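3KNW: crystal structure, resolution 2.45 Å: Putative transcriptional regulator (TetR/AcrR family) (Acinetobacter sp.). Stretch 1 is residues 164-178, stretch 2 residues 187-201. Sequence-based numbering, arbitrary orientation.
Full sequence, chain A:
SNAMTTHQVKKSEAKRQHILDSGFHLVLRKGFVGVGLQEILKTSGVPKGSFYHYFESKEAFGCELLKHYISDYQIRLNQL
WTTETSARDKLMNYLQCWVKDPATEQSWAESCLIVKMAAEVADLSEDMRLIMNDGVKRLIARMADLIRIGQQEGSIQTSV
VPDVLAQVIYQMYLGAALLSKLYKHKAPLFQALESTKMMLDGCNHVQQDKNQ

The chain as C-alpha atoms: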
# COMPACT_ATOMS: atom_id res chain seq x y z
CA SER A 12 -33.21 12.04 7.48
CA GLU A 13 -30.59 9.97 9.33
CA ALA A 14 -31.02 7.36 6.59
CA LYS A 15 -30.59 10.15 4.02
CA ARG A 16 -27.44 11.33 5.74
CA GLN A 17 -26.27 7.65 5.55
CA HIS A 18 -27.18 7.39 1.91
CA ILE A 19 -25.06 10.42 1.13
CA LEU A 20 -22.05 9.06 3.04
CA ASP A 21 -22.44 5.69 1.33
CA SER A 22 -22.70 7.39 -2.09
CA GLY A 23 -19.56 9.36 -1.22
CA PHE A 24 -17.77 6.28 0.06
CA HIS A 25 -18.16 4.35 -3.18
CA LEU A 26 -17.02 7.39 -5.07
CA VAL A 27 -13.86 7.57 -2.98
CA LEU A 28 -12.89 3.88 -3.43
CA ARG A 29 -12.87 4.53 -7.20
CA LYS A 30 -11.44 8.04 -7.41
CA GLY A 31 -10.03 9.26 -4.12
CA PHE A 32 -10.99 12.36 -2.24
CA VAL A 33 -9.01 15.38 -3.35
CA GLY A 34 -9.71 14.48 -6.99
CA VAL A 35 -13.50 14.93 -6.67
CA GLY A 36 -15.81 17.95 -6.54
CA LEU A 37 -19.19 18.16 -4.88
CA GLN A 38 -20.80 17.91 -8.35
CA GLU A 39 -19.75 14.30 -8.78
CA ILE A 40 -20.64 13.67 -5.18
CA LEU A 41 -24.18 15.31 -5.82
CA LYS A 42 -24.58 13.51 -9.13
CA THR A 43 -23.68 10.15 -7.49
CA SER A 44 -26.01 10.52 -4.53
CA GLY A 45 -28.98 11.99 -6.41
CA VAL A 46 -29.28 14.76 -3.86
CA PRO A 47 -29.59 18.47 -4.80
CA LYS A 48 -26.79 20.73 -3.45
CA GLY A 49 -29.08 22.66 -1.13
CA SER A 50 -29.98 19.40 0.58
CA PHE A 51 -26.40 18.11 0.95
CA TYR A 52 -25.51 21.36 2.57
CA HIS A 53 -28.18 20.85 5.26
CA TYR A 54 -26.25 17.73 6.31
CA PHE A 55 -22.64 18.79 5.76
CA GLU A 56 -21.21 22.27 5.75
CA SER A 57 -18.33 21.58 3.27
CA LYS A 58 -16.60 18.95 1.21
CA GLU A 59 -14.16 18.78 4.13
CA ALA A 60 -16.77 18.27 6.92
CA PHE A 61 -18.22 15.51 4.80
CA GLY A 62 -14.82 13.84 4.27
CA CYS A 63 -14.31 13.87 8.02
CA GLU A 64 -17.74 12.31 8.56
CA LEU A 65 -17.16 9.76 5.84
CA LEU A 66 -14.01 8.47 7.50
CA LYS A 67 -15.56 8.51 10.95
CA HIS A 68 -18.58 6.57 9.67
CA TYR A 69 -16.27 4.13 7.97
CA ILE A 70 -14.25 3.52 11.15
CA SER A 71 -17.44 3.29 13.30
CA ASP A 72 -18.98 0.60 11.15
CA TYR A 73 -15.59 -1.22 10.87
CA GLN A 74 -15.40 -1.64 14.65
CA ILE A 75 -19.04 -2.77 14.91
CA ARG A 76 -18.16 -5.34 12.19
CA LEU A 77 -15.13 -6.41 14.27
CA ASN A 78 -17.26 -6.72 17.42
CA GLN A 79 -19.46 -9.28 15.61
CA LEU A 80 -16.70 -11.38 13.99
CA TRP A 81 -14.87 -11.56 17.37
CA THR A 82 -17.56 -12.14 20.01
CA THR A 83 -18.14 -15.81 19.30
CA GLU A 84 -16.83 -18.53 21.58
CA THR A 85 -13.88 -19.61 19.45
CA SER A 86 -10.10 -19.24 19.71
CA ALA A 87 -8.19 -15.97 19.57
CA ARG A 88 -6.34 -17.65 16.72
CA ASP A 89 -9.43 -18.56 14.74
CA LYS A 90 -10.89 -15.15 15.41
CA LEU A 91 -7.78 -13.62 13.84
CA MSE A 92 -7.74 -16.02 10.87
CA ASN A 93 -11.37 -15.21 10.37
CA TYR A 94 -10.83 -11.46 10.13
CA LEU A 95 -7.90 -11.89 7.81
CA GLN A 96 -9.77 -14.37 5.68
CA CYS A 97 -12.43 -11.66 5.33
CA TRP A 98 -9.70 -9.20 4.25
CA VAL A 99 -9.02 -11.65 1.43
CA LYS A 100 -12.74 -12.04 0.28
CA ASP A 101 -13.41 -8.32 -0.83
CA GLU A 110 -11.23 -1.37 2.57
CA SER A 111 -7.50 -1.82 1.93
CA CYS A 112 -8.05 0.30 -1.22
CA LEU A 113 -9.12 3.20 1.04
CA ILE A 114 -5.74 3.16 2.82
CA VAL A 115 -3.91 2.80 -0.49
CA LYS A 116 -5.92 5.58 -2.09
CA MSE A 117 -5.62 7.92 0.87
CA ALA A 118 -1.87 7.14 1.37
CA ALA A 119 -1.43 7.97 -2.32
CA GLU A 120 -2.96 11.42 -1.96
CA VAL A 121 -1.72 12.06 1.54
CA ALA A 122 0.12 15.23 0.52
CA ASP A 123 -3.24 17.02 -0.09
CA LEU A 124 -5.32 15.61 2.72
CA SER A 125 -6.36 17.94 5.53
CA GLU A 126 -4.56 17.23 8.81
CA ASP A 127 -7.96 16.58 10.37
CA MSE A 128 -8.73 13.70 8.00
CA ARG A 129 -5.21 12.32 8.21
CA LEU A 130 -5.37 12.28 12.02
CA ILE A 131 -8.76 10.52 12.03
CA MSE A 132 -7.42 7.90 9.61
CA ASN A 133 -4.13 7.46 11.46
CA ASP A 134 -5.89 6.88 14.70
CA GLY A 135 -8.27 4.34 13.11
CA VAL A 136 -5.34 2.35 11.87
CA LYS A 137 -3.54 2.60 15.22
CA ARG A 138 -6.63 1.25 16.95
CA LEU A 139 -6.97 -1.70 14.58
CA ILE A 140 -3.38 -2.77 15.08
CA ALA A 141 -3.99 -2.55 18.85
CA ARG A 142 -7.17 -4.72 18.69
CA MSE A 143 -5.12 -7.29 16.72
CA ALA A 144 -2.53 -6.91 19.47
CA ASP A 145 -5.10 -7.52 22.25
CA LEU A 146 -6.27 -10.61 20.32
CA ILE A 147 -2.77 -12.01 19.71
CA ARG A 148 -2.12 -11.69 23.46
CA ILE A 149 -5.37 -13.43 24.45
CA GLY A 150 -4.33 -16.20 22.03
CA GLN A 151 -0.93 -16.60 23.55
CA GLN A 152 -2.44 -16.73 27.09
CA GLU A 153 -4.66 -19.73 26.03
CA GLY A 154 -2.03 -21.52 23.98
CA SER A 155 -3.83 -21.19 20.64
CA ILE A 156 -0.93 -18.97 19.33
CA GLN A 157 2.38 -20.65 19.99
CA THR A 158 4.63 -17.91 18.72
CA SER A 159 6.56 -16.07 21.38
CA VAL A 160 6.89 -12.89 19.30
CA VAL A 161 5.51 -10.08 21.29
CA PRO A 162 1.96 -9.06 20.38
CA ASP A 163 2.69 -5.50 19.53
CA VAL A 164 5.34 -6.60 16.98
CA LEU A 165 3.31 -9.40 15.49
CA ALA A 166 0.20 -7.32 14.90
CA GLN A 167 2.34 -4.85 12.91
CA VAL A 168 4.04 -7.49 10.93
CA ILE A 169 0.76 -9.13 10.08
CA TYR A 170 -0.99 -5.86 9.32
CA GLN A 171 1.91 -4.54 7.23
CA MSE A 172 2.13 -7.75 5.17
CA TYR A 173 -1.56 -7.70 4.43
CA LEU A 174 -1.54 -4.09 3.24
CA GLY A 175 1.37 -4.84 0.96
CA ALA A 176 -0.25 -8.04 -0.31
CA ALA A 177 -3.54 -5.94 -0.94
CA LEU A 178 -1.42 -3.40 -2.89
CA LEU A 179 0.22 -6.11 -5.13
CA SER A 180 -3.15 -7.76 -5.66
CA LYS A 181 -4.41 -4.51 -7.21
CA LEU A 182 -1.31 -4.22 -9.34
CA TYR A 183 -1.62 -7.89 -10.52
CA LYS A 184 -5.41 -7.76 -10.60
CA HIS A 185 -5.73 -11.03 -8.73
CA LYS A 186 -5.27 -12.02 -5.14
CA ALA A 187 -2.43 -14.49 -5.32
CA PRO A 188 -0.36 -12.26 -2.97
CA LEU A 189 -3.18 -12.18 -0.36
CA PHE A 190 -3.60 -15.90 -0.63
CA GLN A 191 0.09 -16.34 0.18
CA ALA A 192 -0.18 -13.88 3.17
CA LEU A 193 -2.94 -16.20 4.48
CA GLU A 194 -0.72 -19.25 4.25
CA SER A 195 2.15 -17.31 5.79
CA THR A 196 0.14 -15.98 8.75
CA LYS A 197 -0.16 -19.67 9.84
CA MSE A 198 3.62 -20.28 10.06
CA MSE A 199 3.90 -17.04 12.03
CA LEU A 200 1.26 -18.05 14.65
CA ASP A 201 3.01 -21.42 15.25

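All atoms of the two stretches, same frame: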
# COMPACT_ATOMS: atom_id res chain seq x y z
N VAL A 164 4.54 -6.39 18.18
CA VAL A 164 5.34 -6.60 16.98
C VAL A 164 4.54 -7.43 16.00
O VAL A 164 4.44 -7.14 14.81
CB VAL A 164 6.74 -7.24 17.33
CG1 VAL A 164 7.53 -7.66 16.10
CG2 VAL A 164 7.56 -6.27 18.14
N LEU A 165 3.87 -8.47 16.46
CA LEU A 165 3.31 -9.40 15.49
C LEU A 165 2.12 -8.73 14.79
O LEU A 165 1.92 -8.89 13.61
CB LEU A 165 2.96 -10.71 16.15
CG LEU A 165 2.54 -11.87 15.29
CD1 LEU A 165 3.56 -12.23 14.22
CD2 LEU A 165 2.31 -13.07 16.22
N ALA A 166 1.34 -7.95 15.51
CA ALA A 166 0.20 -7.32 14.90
C ALA A 166 0.64 -6.38 13.80
O ALA A 166 -0.05 -6.22 12.83
CB ALA A 166 -0.57 -6.60 15.92
N GLN A 167 1.82 -5.76 13.94
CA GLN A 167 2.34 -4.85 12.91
C GLN A 167 2.83 -5.63 11.69
O GLN A 167 2.57 -5.24 10.54
CB GLN A 167 3.52 -4.02 13.43
CG GLN A 167 3.15 -2.83 14.34
CD GLN A 167 4.39 -2.14 14.90
OE1 GLN A 167 5.06 -1.31 14.21
NE2 GLN A 167 4.72 -2.47 16.13
N VAL A 168 3.59 -6.68 11.96
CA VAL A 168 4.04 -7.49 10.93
C VAL A 168 2.86 -8.00 10.11
O VAL A 168 2.82 -7.85 8.87
CB VAL A 168 4.73 -8.70 11.48
CG1 VAL A 168 4.91 -9.69 10.30
CG2 VAL A 168 6.03 -8.28 12.12
N ILE A 169 1.90 -8.59 10.79
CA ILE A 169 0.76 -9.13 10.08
C ILE A 169 0.03 -8.01 9.31
O ILE A 169 -0.21 -8.12 8.07
CB ILE A 169 -0.18 -9.85 11.02
CG1 ILE A 169 0.44 -11.13 11.50
CG2 ILE A 169 -1.49 -10.16 10.35
CD1 ILE A 169 -0.36 -11.76 12.61
N TYR A 170 -0.25 -6.91 9.99
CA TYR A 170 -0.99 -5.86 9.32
C TYR A 170 -0.19 -5.23 8.14
O TYR A 170 -0.75 -4.92 7.10
CB TYR A 170 -1.49 -4.82 10.30
CG TYR A 170 -2.43 -3.84 9.67
CD1 TYR A 170 -3.78 -4.11 9.55
CD2 TYR A 170 -1.99 -2.62 9.23
CE1 TYR A 170 -4.67 -3.17 9.00
CE2 TYR A 170 -2.88 -1.68 8.68
CZ TYR A 170 -4.21 -1.96 8.59
OH TYR A 170 -5.07 -1.05 8.03
N GLN A 171 1.11 -5.10 8.29
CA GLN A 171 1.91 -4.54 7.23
C GLN A 171 1.93 -5.46 6.04
O GLN A 171 1.77 -4.99 4.95
CB GLN A 171 3.32 -4.31 7.70
CG GLN A 171 3.45 -3.04 8.52
CD GLN A 171 4.78 -2.89 9.18
OE1 GLN A 171 4.95 -2.07 10.05
NE2 GLN A 171 5.73 -3.67 8.78
N MSE A 172 2.11 -6.76 6.24
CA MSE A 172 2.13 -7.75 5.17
C MSE A 172 0.84 -7.83 4.46
O MSE A 172 0.84 -7.93 3.23
CB MSE A 172 2.50 -9.12 5.69
CG MSE A 172 2.40 -10.29 4.67
SE MSE A 172 2.92 -11.92 5.61
CE MSE A 172 1.32 -12.29 6.54
N TYR A 173 -0.29 -7.70 5.16
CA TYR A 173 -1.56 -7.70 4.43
C TYR A 173 -1.78 -6.48 3.59
O TYR A 173 -2.23 -6.60 2.46
CB TYR A 173 -2.76 -7.97 5.34
CG TYR A 173 -2.91 -9.44 5.59
CD1 TYR A 173 -2.01 -10.14 6.41
CD2 TYR A 173 -3.92 -10.17 5.00
CE1 TYR A 173 -2.15 -11.49 6.67
CE2 TYR A 173 -4.05 -11.55 5.27
CZ TYR A 173 -3.15 -12.19 6.08
OH TYR A 173 -3.29 -13.55 6.30
N LEU A 174 -1.44 -5.29 4.08
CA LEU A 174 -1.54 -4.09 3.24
C LEU A 174 -0.67 -4.19 1.99
O LEU A 174 -1.07 -3.81 0.90
CB LEU A 174 -1.09 -2.90 4.00
CG LEU A 174 -2.03 -2.38 5.08
CD1 LEU A 174 -1.28 -1.33 5.88
CD2 LEU A 174 -3.27 -1.83 4.51
N GLY A 175 0.51 -4.77 2.12
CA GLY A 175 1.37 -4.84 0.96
C GLY A 175 0.92 -5.91 -0.05
O GLY A 175 1.06 -5.68 -1.27
N ALA A 176 0.48 -7.07 0.46
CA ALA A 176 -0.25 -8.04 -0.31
C ALA A 176 -1.54 -7.42 -0.99
O ALA A 176 -1.82 -7.67 -2.15
CB ALA A 176 -0.64 -9.26 0.60
N ALA A 177 -2.33 -6.61 -0.28
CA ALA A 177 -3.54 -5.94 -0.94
C ALA A 177 -3.09 -5.02 -2.08
O ALA A 177 -3.64 -5.05 -3.15
CB ALA A 177 -4.35 -5.17 0.03
N LEU A 178 -2.01 -4.26 -1.86
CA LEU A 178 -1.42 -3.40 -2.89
C LEU A 178 -0.97 -4.20 -4.16
O LEU A 178 -1.30 -3.79 -5.27
CB LEU A 178 -0.22 -2.71 -2.27
CG LEU A 178 0.30 -1.39 -2.76
CD1 LEU A 178 1.17 -0.73 -1.68
CD2 LEU A 178 1.10 -1.68 -3.90
N ALA A 187 -3.51 -13.54 -5.67
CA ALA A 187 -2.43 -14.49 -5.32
C ALA A 187 -1.62 -13.96 -4.12
O ALA A 187 -1.39 -14.68 -3.14
CB ALA A 187 -1.50 -14.79 -6.58
N PRO A 188 -1.20 -12.71 -4.13
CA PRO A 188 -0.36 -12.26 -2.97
C PRO A 188 -1.03 -12.35 -1.61
O PRO A 188 -0.36 -12.62 -0.61
CB PRO A 188 -0.02 -10.81 -3.33
CG PRO A 188 -0.03 -10.78 -4.80
CD PRO A 188 -1.10 -11.77 -5.27
N LEU A 189 -2.34 -12.12 -1.58
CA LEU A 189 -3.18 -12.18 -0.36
C LEU A 189 -3.40 -13.61 0.05
O LEU A 189 -3.31 -13.93 1.21
CB LEU A 189 -4.57 -11.54 -0.58
CG LEU A 189 -4.62 -10.04 -0.46
CD1 LEU A 189 -5.82 -9.34 -1.14
CD2 LEU A 189 -4.55 -9.65 1.01
N PHE A 190 -3.60 -14.49 -0.92
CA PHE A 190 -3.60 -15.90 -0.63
C PHE A 190 -2.32 -16.38 0.01
O PHE A 190 -2.36 -17.25 0.92
CB PHE A 190 -3.90 -16.74 -1.88
CG PHE A 190 -5.20 -16.36 -2.61
CD1 PHE A 190 -6.30 -15.88 -1.92
CD2 PHE A 190 -5.32 -16.57 -3.97
CE1 PHE A 190 -7.45 -15.57 -2.57
CE2 PHE A 190 -6.48 -16.25 -4.65
CZ PHE A 190 -7.55 -15.76 -3.97
N GLN A 191 -1.18 -15.86 -0.42
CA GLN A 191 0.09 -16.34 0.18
C GLN A 191 0.19 -15.77 1.62
O GLN A 191 0.48 -16.52 2.54
CB GLN A 191 1.31 -15.98 -0.68
CG GLN A 191 2.70 -16.44 -0.11
CD GLN A 191 2.71 -17.90 0.40
OE1 GLN A 191 2.44 -18.86 -0.37
NE2 GLN A 191 2.96 -18.05 1.69
N ALA A 192 -0.11 -14.49 1.83
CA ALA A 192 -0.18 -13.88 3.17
C ALA A 192 -0.97 -14.76 4.16
O ALA A 192 -0.56 -14.94 5.32
CB ALA A 192 -0.90 -12.52 3.09
N LEU A 193 -2.14 -15.24 3.71
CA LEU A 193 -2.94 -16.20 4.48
C LEU A 193 -2.14 -17.41 4.91
O LEU A 193 -2.12 -17.78 6.06
CB LEU A 193 -4.20 -16.65 3.71
CG LEU A 193 -5.40 -15.69 3.84
CD1 LEU A 193 -6.56 -16.09 2.91
CD2 LEU A 193 -5.90 -15.61 5.32
N GLU A 194 -1.44 -18.01 3.96
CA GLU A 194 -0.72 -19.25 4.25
C GLU A 194 0.46 -18.93 5.16
O GLU A 194 0.74 -19.64 6.09
CB GLU A 194 -0.32 -19.98 2.94
CG GLU A 194 0.07 -21.46 3.16
CD GLU A 194 -1.05 -22.33 3.81
OE1 GLU A 194 -0.71 -23.38 4.45
OE2 GLU A 194 -2.26 -21.99 3.66
N SER A 195 1.08 -17.78 4.95
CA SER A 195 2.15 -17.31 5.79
C SER A 195 1.77 -16.92 7.23
O SER A 195 2.55 -17.19 8.14
CB SER A 195 2.86 -16.17 5.08
OG SER A 195 3.85 -16.76 4.25
N THR A 196 0.61 -16.31 7.42
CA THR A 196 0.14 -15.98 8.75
C THR A 196 0.05 -17.25 9.67
O THR A 196 0.17 -17.13 10.90
CB THR A 196 -1.26 -15.30 8.70
OG1 THR A 196 -1.23 -14.18 7.81
CG2 THR A 196 -1.70 -14.84 10.11
N LYS A 197 -0.10 -18.44 9.07
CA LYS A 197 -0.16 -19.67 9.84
C LYS A 197 1.22 -20.09 10.39
O LYS A 197 1.33 -20.35 11.57
CB LYS A 197 -0.80 -20.81 9.03
CG LYS A 197 -2.29 -20.60 8.67
CD LYS A 197 -2.91 -21.94 8.23
CE LYS A 197 -3.99 -21.78 7.18
NZ LYS A 197 -4.33 -23.10 6.49
N MSE A 198 2.24 -20.18 9.55
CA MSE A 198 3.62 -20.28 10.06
C MSE A 198 3.87 -19.31 11.22
O MSE A 198 4.33 -19.69 12.29
CB MSE A 198 4.65 -19.96 8.95
CG MSE A 198 4.34 -20.53 7.54
SE MSE A 198 5.91 -20.70 6.30
CE MSE A 198 5.50 -22.46 5.55
N MSE A 199 3.57 -18.04 11.03
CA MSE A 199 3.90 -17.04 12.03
C MSE A 199 3.17 -17.28 13.37
O MSE A 199 3.71 -16.99 14.41
CB MSE A 199 3.57 -15.65 11.51
CG MSE A 199 4.38 -15.28 10.30
SE MSE A 199 4.02 -13.50 9.69
CE MSE A 199 5.33 -13.51 8.31
N LEU A 200 1.95 -17.79 13.37
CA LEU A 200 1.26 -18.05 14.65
C LEU A 200 1.80 -19.29 15.39
O LEU A 200 1.81 -19.31 16.64
CB LEU A 200 -0.26 -18.11 14.46
CG LEU A 200 -0.85 -16.82 13.87
CD1 LEU A 200 -2.36 -16.97 13.60
CD2 LEU A 200 -0.65 -15.66 14.85
N ASP A 201 2.32 -20.26 14.65
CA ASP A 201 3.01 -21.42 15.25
C ASP A 201 4.49 -21.04 15.49
O ASP A 201 5.41 -21.86 15.37
CB ASP A 201 2.85 -22.67 14.35
CG ASP A 201 1.39 -22.86 13.82
OD1 ASP A 201 1.13 -23.66 12.90
OD2 ASP A 201 0.47 -22.20 14.33

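Two helices that run nearly antiparallel can approach closely where small side chains line the place at which they meet, and the pairing of residues 164-178 with 187-200 in this putative TetR/AcrR-family regulator is a compact example. The N-to-C directions differ by 158° and the axes come within 7.9 Å, burying 647 Å² in total. At the apolar centre Ala-192 CB stands 4.1 Å from Ala-176 CB. Ala-176 CB also meets Leu-189 CD2 at 4.0 Å and the backbone atom Pro-188 O at 3.6 Å. The side chains here are small and the backbones are close: in the register of the two helices the CA atoms come nearest at Ala-176 and Pro-188, 5.0 Å apart, against 8.4 Å for those of Leu-165 and Met-199.

Larger residues fill the wider part by knob-into-hole packing. The side chain of Met-172, a selenomethionine, sits among Ala-192, Ser-195, Thr-196 and Met-199. Its CE lies 4.1 Å from Ala-192 CB, while its SE lies 4.0 Å from CE of Met-199, also a selenomethionine. The extended chain of Met-199 (chi1 m, chi2 and chi3 t) reaches across the gap, so that its SE also approaches Val-168 CG1 at 4.0 Å. Farther along, Leu-165 CD2 meets Leu-200 CD2 at 4.2 Å, and Ile-169 CD1 lies at the same distance from Thr-196 CG2, so apolar packing continues where the backbones are well separated.

Tyr-173 joins this apolar packing to the polar edge. Its CA-to-CB bond points sideways, but chi1 of -82° (m) carries the ring toward the partner helix, where it forms a second knob among Leu-189, Ala-192, Leu-193 and Thr-196. Ala-192 CB lies over one face, 3.9 Å from the ring centroid and only 14° off the normal, a CH-pi arrangement that a methyl group suits well. Leu-189 CD2 approaches the ring obliquely, 4.1 Å from Tyr-173 CD2.

The ring's edge is turned to Thr-196, and here the contact becomes polar. Tyr-173 OH donates a short hydrogen bond to Thr-196 OG1, at 2.6 Å. Thr-196 OG1 in turn donates to Ala-192 O at 2.7 Å, one turn back in its own helix, so the two bonds form a relay from the tyrosine through the threonine to the backbone. The principle is a general one: a tyrosine can pack its ring against apolar groups while its hydroxyl, at the ring's tip, is met by a polar partner.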